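Local structure of aldehyde dehydrogenase 12 (Zea mays, 6D97) at residues S40-V45 with W59-D64; R289-D294 with I520-S525; T485-I490 with T495-N500. The protein catalyses the NAD-dependent oxidation of L-glutamate gamma-semialdehyde, the last step of proline catabolism in plants. All coordinates share one frame; numbering follows the deposited sequence.

Interaction 1 (S40-V45 with W59-D64)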
loop_
_atom_site.group_PDB
_atom_site.type_symbol
_atom_site.label_atom_id
_atom_site.label_comp_id
_atom_site.label_asym_id
_atom_site.label_seq_id
_atom_site.Cartn_x
_atom_site.Cartn_y
_atom_site.Cartn_z
ATOM N N SER A 40 -21.815 -49.789 11.267
ATOM C CA SER A 40 -22.510 -50.647 10.319
ATOM C C SER A 40 -22.607 -50.043 8.925
ATOM O O SER A 40 -22.856 -50.781 7.965
ATOM C CB SER A 40 -23.916 -50.972 10.832
ATOM O OG SER A 40 -24.651 -49.790 11.093
ATOM N N SER A 41 -22.418 -48.732 8.787
ATOM C CA SER A 41 -22.393 -48.059 7.487
ATOM C C SER A 41 -21.152 -47.177 7.414
ATOM O O SER A 41 -21.245 -45.944 7.422
ATOM C CB SER A 41 -23.667 -47.244 7.260
ATOM O OG SER A 41 -24.699 -48.034 6.692
ATOM N N PRO A 42 -19.968 -47.778 7.340
ATOM C CA PRO A 42 -18.735 -46.989 7.361
ATOM C C PRO A 42 -18.489 -46.263 6.048
ATOM O O PRO A 42 -18.963 -46.655 4.981
ATOM C CB PRO A 42 -17.649 -48.041 7.611
ATOM C CG PRO A 42 -18.211 -49.288 7.026
ATOM C CD PRO A 42 -19.697 -49.225 7.240
ATOM N N ALA A 43 -17.716 -45.187 6.150
ATOM C CA ALA A 43 -17.258 -44.417 5.007
ATOM C C ALA A 43 -15.769 -44.651 4.800
ATOM O O ALA A 43 -15.063 -45.117 5.698
ATOM C CB ALA A 43 -17.529 -42.923 5.203
ATOM N N GLU A 44 -15.291 -44.327 3.603
ATOM C CA GLU A 44 -13.872 -44.410 3.306
ATOM C C GLU A 44 -13.356 -43.063 2.823
ATOM O O GLU A 44 -14.088 -42.276 2.212
ATOM C CB GLU A 44 -13.564 -45.496 2.265
ATOM C CG GLU A 44 -14.236 -45.332 0.915
ATOM C CD GLU A 44 -13.702 -46.321 -0.110
ATOM O OE1 GLU A 44 -12.984 -45.889 -1.041
ATOM O OE2 GLU A 44 -13.987 -47.534 0.027
ATOM N N VAL A 45 -12.088 -42.802 3.125
ATOM C CA VAL A 45 -11.394 -41.591 2.708
ATOM C C VAL A 45 -10.243 -42.000 1.804
ATOM O O VAL A 45 -9.428 -42.852 2.176
ATOM C CB VAL A 45 -10.875 -40.785 3.913
ATOM C CG1 VAL A 45 -10.178 -39.513 3.442
ATOM C CG2 VAL A 45 -12.016 -40.468 4.848
ATOM N N TRP A 59 -5.656 -50.042 4.711
ATOM C CA TRP A 59 -6.553 -49.064 5.306
ATOM C C TRP A 59 -6.372 -49.034 6.819
ATOM O O TRP A 59 -6.057 -50.048 7.445
ATOM C CB TRP A 59 -8.014 -49.388 4.982
ATOM C CG TRP A 59 -8.372 -49.372 3.522
ATOM C CD1 TRP A 59 -8.210 -50.389 2.622
ATOM C CD2 TRP A 59 -8.985 -48.296 2.802
ATOM N NE1 TRP A 59 -8.672 -50.006 1.385
ATOM C CE2 TRP A 59 -9.155 -48.727 1.469
ATOM C CE3 TRP A 59 -9.401 -47.007 3.152
ATOM C CZ2 TRP A 59 -9.720 -47.914 0.487
ATOM C CZ3 TRP A 59 -9.963 -46.203 2.177
ATOM C CH2 TRP A 59 -10.117 -46.659 0.860
ATOM N N ASN A 60 -6.583 -47.858 7.402
ATOM C CA ASN A 60 -6.582 -47.684 8.848
ATOM C C ASN A 60 -7.954 -47.196 9.291
ATOM O O ASN A 60 -8.576 -46.372 8.613
ATOM C CB ASN A 60 -5.498 -46.698 9.290
ATOM N N TRP A 61 -8.426 -47.706 10.426
ATOM C CA TRP A 61 -9.763 -47.389 10.913
ATOM C C TRP A 61 -9.715 -46.243 11.914
ATOM O O TRP A 61 -8.905 -46.252 12.848
ATOM C CB TRP A 61 -10.420 -48.612 11.556
ATOM C CG TRP A 61 -10.981 -49.602 10.570
ATOM C CD1 TRP A 61 -10.455 -50.817 10.242
ATOM C CD2 TRP A 61 -12.174 -49.460 9.786
ATOM N NE1 TRP A 61 -11.247 -51.442 9.309
ATOM C CE2 TRP A 61 -12.308 -50.630 9.010
ATOM C CE3 TRP A 61 -13.144 -48.459 9.669
ATOM C CZ2 TRP A 61 -13.371 -50.827 8.125
ATOM C CZ3 TRP A 61 -14.200 -48.657 8.789
ATOM C CH2 TRP A 61 -14.304 -49.833 8.030
ATOM N N ILE A 62 -10.585 -45.260 11.708
ATOM C CA ILE A 62 -10.834 -44.191 12.664
ATOM C C ILE A 62 -12.072 -44.568 13.463
ATOM O O ILE A 62 -13.070 -45.024 12.892
ATOM C CB ILE A 62 -11.032 -42.841 11.950
ATOM C CG1 ILE A 62 -9.816 -42.505 11.081
ATOM C CG2 ILE A 62 -11.333 -41.738 12.958
ATOM C CD1 ILE A 62 -8.511 -42.450 11.840
ATOM N N VAL A 63 -12.013 -44.391 14.778
ATOM C CA VAL A 63 -13.161 -44.711 15.618
ATOM C C VAL A 63 -13.998 -43.459 15.834
ATOM O O VAL A 63 -13.493 -42.331 15.856
ATOM C CB VAL A 63 -12.741 -45.340 16.964
ATOM C CG1 VAL A 63 -12.166 -46.733 16.743
ATOM C CG2 VAL A 63 -11.765 -44.441 17.704
ATOM N N ASP A 64 -15.300 -43.675 15.976
ATOM C CA ASP A 64 -16.239 -42.606 16.298
ATOM C C ASP A 64 -15.923 -42.073 17.689
ATOM O O ASP A 64 -15.964 -42.840 18.660
ATOM C CB ASP A 64 -17.676 -43.133 16.224
ATOM C CG ASP A 64 -18.733 -42.044 16.407
ATOM O OD1 ASP A 64 -18.490 -41.049 17.122
ATOM O OD2 ASP A 64 -19.831 -42.198 15.834
#
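In the small mixed sheet near the N-terminus, Glu44 meets Trp59 and Pro42 meets Trp61 over one face of the sheet. Strand 70-74 runs between strands 43-49 and 60-63, which is why the touch is made by long or bulky side chains while no hydrogen bond joins the two segments; the closest CA atoms, those of Glu44 and Trp59, lie 8.9 Å apart. The six-membered part of the Trp59 indole does most of the work. Trp59 CZ3 comes 3.4 Å from the backbone O of Val45 and also touches Glu44 CB. Trp59 CH2 is 3.5 Å from Glu44 OE1. The Glu44 carboxylate is tilted 56° from the ring plane. Glu44 reaches it because CG sits between the backbone N and carbonyl carbon (chi1 60°) and the chain then runs out extended. Two residues beyond Trp59, Trp61 stands on the same face, and its ring receives Pro42 at the edge, near the ring plane, with Pro42 CB 3.7 Å from Trp61 CZ3. Proline's compact apolar ring suits a place against the indole edge. Lys73 of the intervening strand makes a cation-pi contact with Trp59 and also touches Glu44 and Trp61. Replacing the Trp59 indole by an alanine would take away this cation-pi contact and is likely to open a gap beside Glu44 CB and the backbone O of Val45. Val45 packs its buried side chain on Ile229 and Glu232 of helix 229-240, about 12 Å from the bound NAD. The arrangement is characteristic of next-but-one strands of a beta sheet, linked by large side chains across the strand between them, here on a sheet packed against the Rossmann-type cofactor domain.

Interaction 2 (R289-D294 with I520-S525)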
loop_
_atom_site.group_PDB
_atom_site.type_symbol
_atom_site.label_atom_id
_atom_site.label_comp_id
_atom_site.label_asym_id
_atom_site.label_seq_id
_atom_site.Cartn_x
_atom_site.Cartn_y
_atom_site.Cartn_z
ATOM N N ARG A 289 12.586 -24.072 6.053
ATOM C CA ARG A 289 11.751 -23.849 4.874
ATOM C C ARG A 289 10.285 -24.148 5.197
ATOM O O ARG A 289 9.626 -24.978 4.570
ATOM C CB ARG A 289 12.254 -24.696 3.713
ATOM C CG ARG A 289 13.507 -24.150 3.057
ATOM C CD ARG A 289 13.906 -24.986 1.855
ATOM N NE ARG A 289 14.821 -24.280 0.961
ATOM C CZ ARG A 289 14.434 -23.393 0.052
ATOM N NH1 ARG A 289 13.148 -23.100 -0.074
ATOM N NH2 ARG A 289 15.335 -22.804 -0.725
ATOM N N VAL A 290 9.775 -23.443 6.210
ATOM C CA VAL A 290 8.446 -23.696 6.752
ATOM C C VAL A 290 7.785 -22.382 7.137
ATOM O O VAL A 290 8.446 -21.365 7.353
ATOM C CB VAL A 290 8.487 -24.623 7.993
ATOM C CG1 VAL A 290 8.948 -26.008 7.619
ATOM C CG2 VAL A 290 9.393 -24.031 9.068
ATOM N N LYS A 291 6.461 -22.419 7.225
ATOM C CA LYS A 291 5.682 -21.446 7.973
ATOM C C LYS A 291 4.870 -22.211 9.006
ATOM O O LYS A 291 4.301 -23.266 8.704
ATOM C CB LYS A 291 4.761 -20.616 7.072
ATOM C CG LYS A 291 5.481 -19.643 6.154
ATOM C CD LYS A 291 6.202 -18.547 6.924
ATOM C CE LYS A 291 6.900 -17.589 5.965
ATOM N NZ LYS A 291 7.855 -16.695 6.673
ATOM N N LEU A 292 4.833 -21.693 10.228
ATOM C CA LEU A 292 4.291 -22.429 11.356
ATOM C C LEU A 292 3.090 -21.705 11.944
ATOM O O LEU A 292 3.120 -20.487 12.147
ATOM C CB LEU A 292 5.352 -22.626 12.444
ATOM C CG LEU A 292 6.607 -23.384 12.011
ATOM C CD1 LEU A 292 7.620 -23.458 13.144
ATOM C CD2 LEU A 292 6.235 -24.778 11.531
ATOM N N GLU A 293 2.033 -22.469 12.202
ATOM C CA GLU A 293 0.958 -22.091 13.112
ATOM C C GLU A 293 0.987 -23.139 14.220
ATOM O O GLU A 293 0.269 -24.137 14.158
ATOM C CB GLU A 293 -0.391 -22.044 12.413
ATOM N N ASP A 294 1.832 -22.924 15.219
ATOM C CA ASP A 294 2.056 -23.927 16.249
ATOM C C ASP A 294 1.110 -23.699 17.429
ATOM O O ASP A 294 0.099 -22.996 17.329
ATOM C CB ASP A 294 3.516 -23.918 16.677
ATOM C CG ASP A 294 4.103 -22.525 16.695
ATOM O OD1 ASP A 294 3.354 -21.559 16.423
ATOM O OD2 ASP A 294 5.315 -22.401 16.974
ATOM N N ILE A 520 -1.968 -14.629 2.906
ATOM C CA ILE A 520 -1.735 -15.466 1.733
ATOM C C ILE A 520 -0.426 -15.082 1.057
ATOM O O ILE A 520 0.381 -15.945 0.691
ATOM C CB ILE A 520 -2.921 -15.362 0.763
ATOM C CG1 ILE A 520 -4.167 -15.969 1.403
ATOM C CG2 ILE A 520 -2.587 -16.044 -0.553
ATOM C CD1 ILE A 520 -5.418 -15.781 0.566
ATOM N N LYS A 521 -0.191 -13.778 0.889
ATOM C CA LYS A 521 1.016 -13.329 0.203
ATOM C C LYS A 521 2.269 -13.631 1.017
ATOM O O LYS A 521 3.293 -14.033 0.455
ATOM C CB LYS A 521 0.920 -11.837 -0.111
ATOM C CG LYS A 521 -0.092 -11.491 -1.190
ATOM C CD LYS A 521 -0.128 -9.991 -1.457
ATOM C CE LYS A 521 -1.312 -9.321 -0.786
ATOM N NZ LYS A 521 -1.150 -7.837 -0.693
ATOM N N LEU A 522 2.209 -13.451 2.340
ATOM C CA LEU A 522 3.373 -13.744 3.175
ATOM C C LEU A 522 3.707 -15.230 3.156
ATOM O O LEU A 522 4.875 -15.616 3.022
ATOM C CB LEU A 522 3.120 -13.276 4.609
ATOM C CG LEU A 522 4.030 -13.903 5.668
ATOM C CD1 LEU A 522 5.399 -13.232 5.640
ATOM C CD2 LEU A 522 3.407 -13.831 7.052
ATOM N N VAL A 523 2.690 -16.080 3.270
ATOM C CA VAL A 523 2.928 -17.506 3.456
ATOM C C VAL A 523 3.261 -18.190 2.136
ATOM O O VAL A 523 4.106 -19.091 2.092
ATOM C CB VAL A 523 1.704 -18.147 4.139
ATOM C CG1 VAL A 523 1.808 -19.655 4.119
ATOM C CG2 VAL A 523 1.584 -17.652 5.573
ATOM N N TRP A 524 2.623 -17.776 1.041
ATOM C CA TRP A 524 2.619 -18.560 -0.187
ATOM C C TRP A 524 3.333 -17.895 -1.354
ATOM O O TRP A 524 3.229 -18.378 -2.486
ATOM C CB TRP A 524 1.182 -18.902 -0.572
ATOM C CG TRP A 524 0.590 -19.861 0.396
ATOM C CD1 TRP A 524 -0.518 -19.676 1.175
ATOM C CD2 TRP A 524 1.106 -21.152 0.726
ATOM N NE1 TRP A 524 -0.732 -20.786 1.957
ATOM C CE2 TRP A 524 0.250 -21.707 1.699
ATOM C CE3 TRP A 524 2.205 -21.902 0.284
ATOM C CZ2 TRP A 524 0.460 -22.972 2.240
ATOM C CZ3 TRP A 524 2.413 -23.153 0.820
ATOM C CH2 TRP A 524 1.542 -23.678 1.788
ATOM N N SER A 525 4.064 -16.812 -1.112
ATOM C CA SER A 525 4.888 -16.226 -2.155
ATOM C C SER A 525 6.116 -15.599 -1.515
ATOM O O SER A 525 6.187 -15.405 -0.298
ATOM C CB SER A 525 4.113 -15.193 -2.980
ATOM O OG SER A 525 3.808 -14.042 -2.214
#
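Lys291 meets Val523 through its aliphatic chain and passes over the backbone of Leu522. In the apolar touch Lys291 CG lies 4.2 Å from Val523 CG1, the two side chains passing each other in opposite directions. A bend at chi2 (-65°) turns the lysine chain so that Lys291 CE passes 4.1 Å from the backbone O of Leu522. The one methyl Val523 CG1, anti to the backbone N (chi1 170°), lies between Lys291 CG and the Trp524 ring, 3.4 Å above one face of that ring and offset toward the rim; valine's compact apolar shape suits this place.

No polar bond crosses between the segments. Lys291 NZ is hydrogen-bonded to the carbonyl O of Pro509, while Trp524 NE1 bonds to Gln208 OE1 of helix 203-214. Ser525 OG donates to Lys521 O at 2.7 Å, in the carbonyl plane and on a lone pair, and Arg186 NE binds the same hydroxyl.

Strand 290-293, outermost in the parallel sheet within this chain, is thus packed against helix 517-524 by a lysine acting as an aliphatic spacer. The contact itself is van der Waals in kind, and the buried ammonium group is satisfied by a neighbouring carbonyl.

Interaction 3 (T485-I490 with T495-N500)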
loop_
_atom_site.group_PDB
_atom_site.type_symbol
_atom_site.label_atom_id
_atom_site.label_comp_id
_atom_site.label_asym_id
_atom_site.label_seq_id
_atom_site.Cartn_x
_atom_site.Cartn_y
_atom_site.Cartn_z
ATOM N N THR A 485 -2.253 -12.272 17.707
ATOM C CA THR A 485 -3.673 -11.982 17.500
ATOM C C THR A 485 -4.256 -11.586 18.853
ATOM O O THR A 485 -4.815 -12.418 19.574
ATOM C CB THR A 485 -4.413 -13.160 16.895
ATOM O OG1 THR A 485 -3.653 -13.696 15.805
ATOM C CG2 THR A 485 -5.760 -12.698 16.383
ATOM N N THR A 486 -4.139 -10.305 19.181
ATOM C CA THR A 486 -4.529 -9.781 20.479
ATOM C C THR A 486 -5.774 -8.918 20.335
ATOM O O THR A 486 -5.816 -8.015 19.493
ATOM C CB THR A 486 -3.392 -8.967 21.096
ATOM O OG1 THR A 486 -2.236 -9.801 21.242
ATOM C CG2 THR A 486 -3.806 -8.438 22.458
ATOM N N TYR A 487 -6.779 -9.197 21.160
ATOM C CA TYR A 487 -8.012 -8.423 21.199
ATOM C C TYR A 487 -8.001 -7.521 22.426
ATOM O O TYR A 487 -7.562 -7.931 23.505
ATOM C CB TYR A 487 -9.239 -9.336 21.226
ATOM C CG TYR A 487 -9.353 -10.290 20.052
ATOM C CD1 TYR A 487 -8.542 -11.416 19.963
ATOM C CD2 TYR A 487 -10.286 -10.075 19.045
ATOM C CE1 TYR A 487 -8.648 -12.296 18.906
ATOM C CE2 TYR A 487 -10.394 -10.947 17.976
ATOM C CZ TYR A 487 -9.573 -12.054 17.912
ATOM O OH TYR A 487 -9.685 -12.926 16.853
ATOM N N ALA A 488 -8.485 -6.291 22.262
ATOM C CA ALA A 488 -8.422 -5.288 23.319
ATOM C C ALA A 488 -9.734 -4.524 23.377
ATOM O O ALA A 488 -10.214 -4.030 22.354
ATOM C CB ALA A 488 -7.256 -4.318 23.096
ATOM N N GLY A 489 -10.294 -4.409 24.576
ATOM C CA GLY A 489 -11.584 -3.778 24.757
ATOM C C GLY A 489 -12.408 -4.578 25.739
ATOM O O GLY A 489 -12.028 -5.701 26.084
ATOM N N ILE A 490 -13.528 -4.026 26.210
ATOM C CA ILE A 490 -14.342 -4.762 27.170
ATOM C C ILE A 490 -14.964 -5.998 26.535
ATOM O O ILE A 490 -15.324 -6.942 27.248
ATOM C CB ILE A 490 -15.418 -3.846 27.786
ATOM C CG1 ILE A 490 -15.814 -4.350 29.176
ATOM C CG2 ILE A 490 -16.641 -3.758 26.885
ATOM C CD1 ILE A 490 -14.663 -4.357 30.179
ATOM N N THR A 495 -10.778 -16.279 21.176
ATOM C CA THR A 495 -11.114 -17.208 20.105
ATOM C C THR A 495 -11.958 -16.531 19.032
ATOM O O THR A 495 -12.470 -15.423 19.205
ATOM C CB THR A 495 -11.864 -18.422 20.661
ATOM O OG1 THR A 495 -13.155 -18.016 21.131
ATOM C CG2 THR A 495 -11.098 -19.032 21.810
ATOM N N GLY A 496 -12.094 -17.227 17.909
ATOM C CA GLY A 496 -13.026 -16.816 16.877
ATOM C C GLY A 496 -12.502 -15.776 15.914
ATOM O O GLY A 496 -13.243 -14.859 15.540
ATOM N N ALA A 497 -11.247 -15.883 15.507
ATOM C CA ALA A 497 -10.700 -14.957 14.523
ATOM C C ALA A 497 -11.305 -15.248 13.157
ATOM O O ALA A 497 -11.117 -16.352 12.631
ATOM C CB ALA A 497 -9.182 -15.070 14.466
ATOM N N PRO A 498 -12.045 -14.316 12.560
ATOM C CA PRO A 498 -12.660 -14.591 11.257
ATOM C C PRO A 498 -11.727 -14.247 10.107
ATOM O O PRO A 498 -10.573 -13.861 10.319
ATOM C CB PRO A 498 -13.907 -13.703 11.276
ATOM C CG PRO A 498 -13.498 -12.532 12.123
ATOM C CD PRO A 498 -12.453 -13.008 13.102
ATOM N N GLN A 499 -12.224 -14.373 8.877
ATOM C CA GLN A 499 -11.370 -14.202 7.711
ATOM C C GLN A 499 -11.073 -12.743 7.391
ATOM O O GLN A 499 -10.224 -12.482 6.533
ATOM C CB GLN A 499 -12.014 -14.866 6.495
ATOM C CG GLN A 499 -13.166 -14.069 5.894
ATOM C CD GLN A 499 -14.354 -13.919 6.837
ATOM O OE1 GLN A 499 -14.736 -14.857 7.536
ATOM N NE2 GLN A 499 -14.939 -12.728 6.860
ATOM N N ASN A 500 -11.749 -11.793 8.035
ATOM C CA ASN A 500 -11.519 -10.391 7.713
ATOM C C ASN A 500 -10.280 -9.815 8.384
ATOM O O ASN A 500 -9.892 -8.689 8.052
ATOM C CB ASN A 500 -12.741 -9.544 8.078
ATOM C CG ASN A 500 -13.301 -9.880 9.440
ATOM O OD1 ASN A 500 -13.941 -10.914 9.613
ATOM N ND2 ASN A 500 -13.082 -8.999 10.412
#
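Tyr487 carries its phenol ring across to the loop 495-500, where its hydroxyl lies against Ala497. The approach is end-on: Tyr487 OH is 3.2 Å from Ala497 CB and 3.3 Å from Ala497 CA, a tight contact, at or just inside the van der Waals distance. The hydroxyl continues beside the preceding backbone, with Tyr487 OH 4.1 Å from Gly496 C, but forms no hydrogen bond with this segment. The ring is delivered there because CG lies anti to its carbonyl carbon (chi1 -58°), which directs the Tyr487 side chain toward the loop. Alanine suits the meeting point, since its methyl is small enough to let the backbone of the loop come right up to the phenol oxygen. Gly496 just before it has a positive phi (84°), a turn most easily taken without a side chain.

Thr495 points its side chain away from the tyrosine, and its OG1 is hydrogen-bonded to Asp319 OD1. Arg493, from the short connection between the segments, packs on Tyr487 and bonds through NH2 to Gly496 O, and so ties ring and loop together. On the strand side, residues 485-488 form a parallel beta ladder with a strand of the second subunit, where Ile531 of that subunit packs on Tyr487 and Thr485; Gln499 NE2 of the loop bonds to Asp162 OD2 of the third subunit.

Between the two segments, then, the chemistry is steric: the phenol oxygen abuts the methyl and CA of Ala497, contact without a hydrogen bond, while hydrogen bonds to the loop come from, among others, Asp319, Arg493 and, across the interface, Asp162 of the third subunit.

In the fold
Interaction 1 closes first along the chain, followed by interaction 2, whose long loop between residues 294 and 520 encloses interaction 3. Interaction 1 lies in the N-terminal mixed sheet, about 32 Å from interaction 2 and about 36 Å from interaction 3, centre to centre, and opposite interaction 3 across the chain's centre. Within this chain, interaction 2 sits at an outermost strand of the parallel Rossmann sheet, and interaction 3 at an outermost strand of the seven-stranded sheet, which continues into the second subunit. Their centres are about 20 Å apart, nearest atoms about 8 Å. They occupy neighbouring parts of the fold: helix 517-524 follows strand 485-488 in the chain, and both contacts lie within reach of the second subunit.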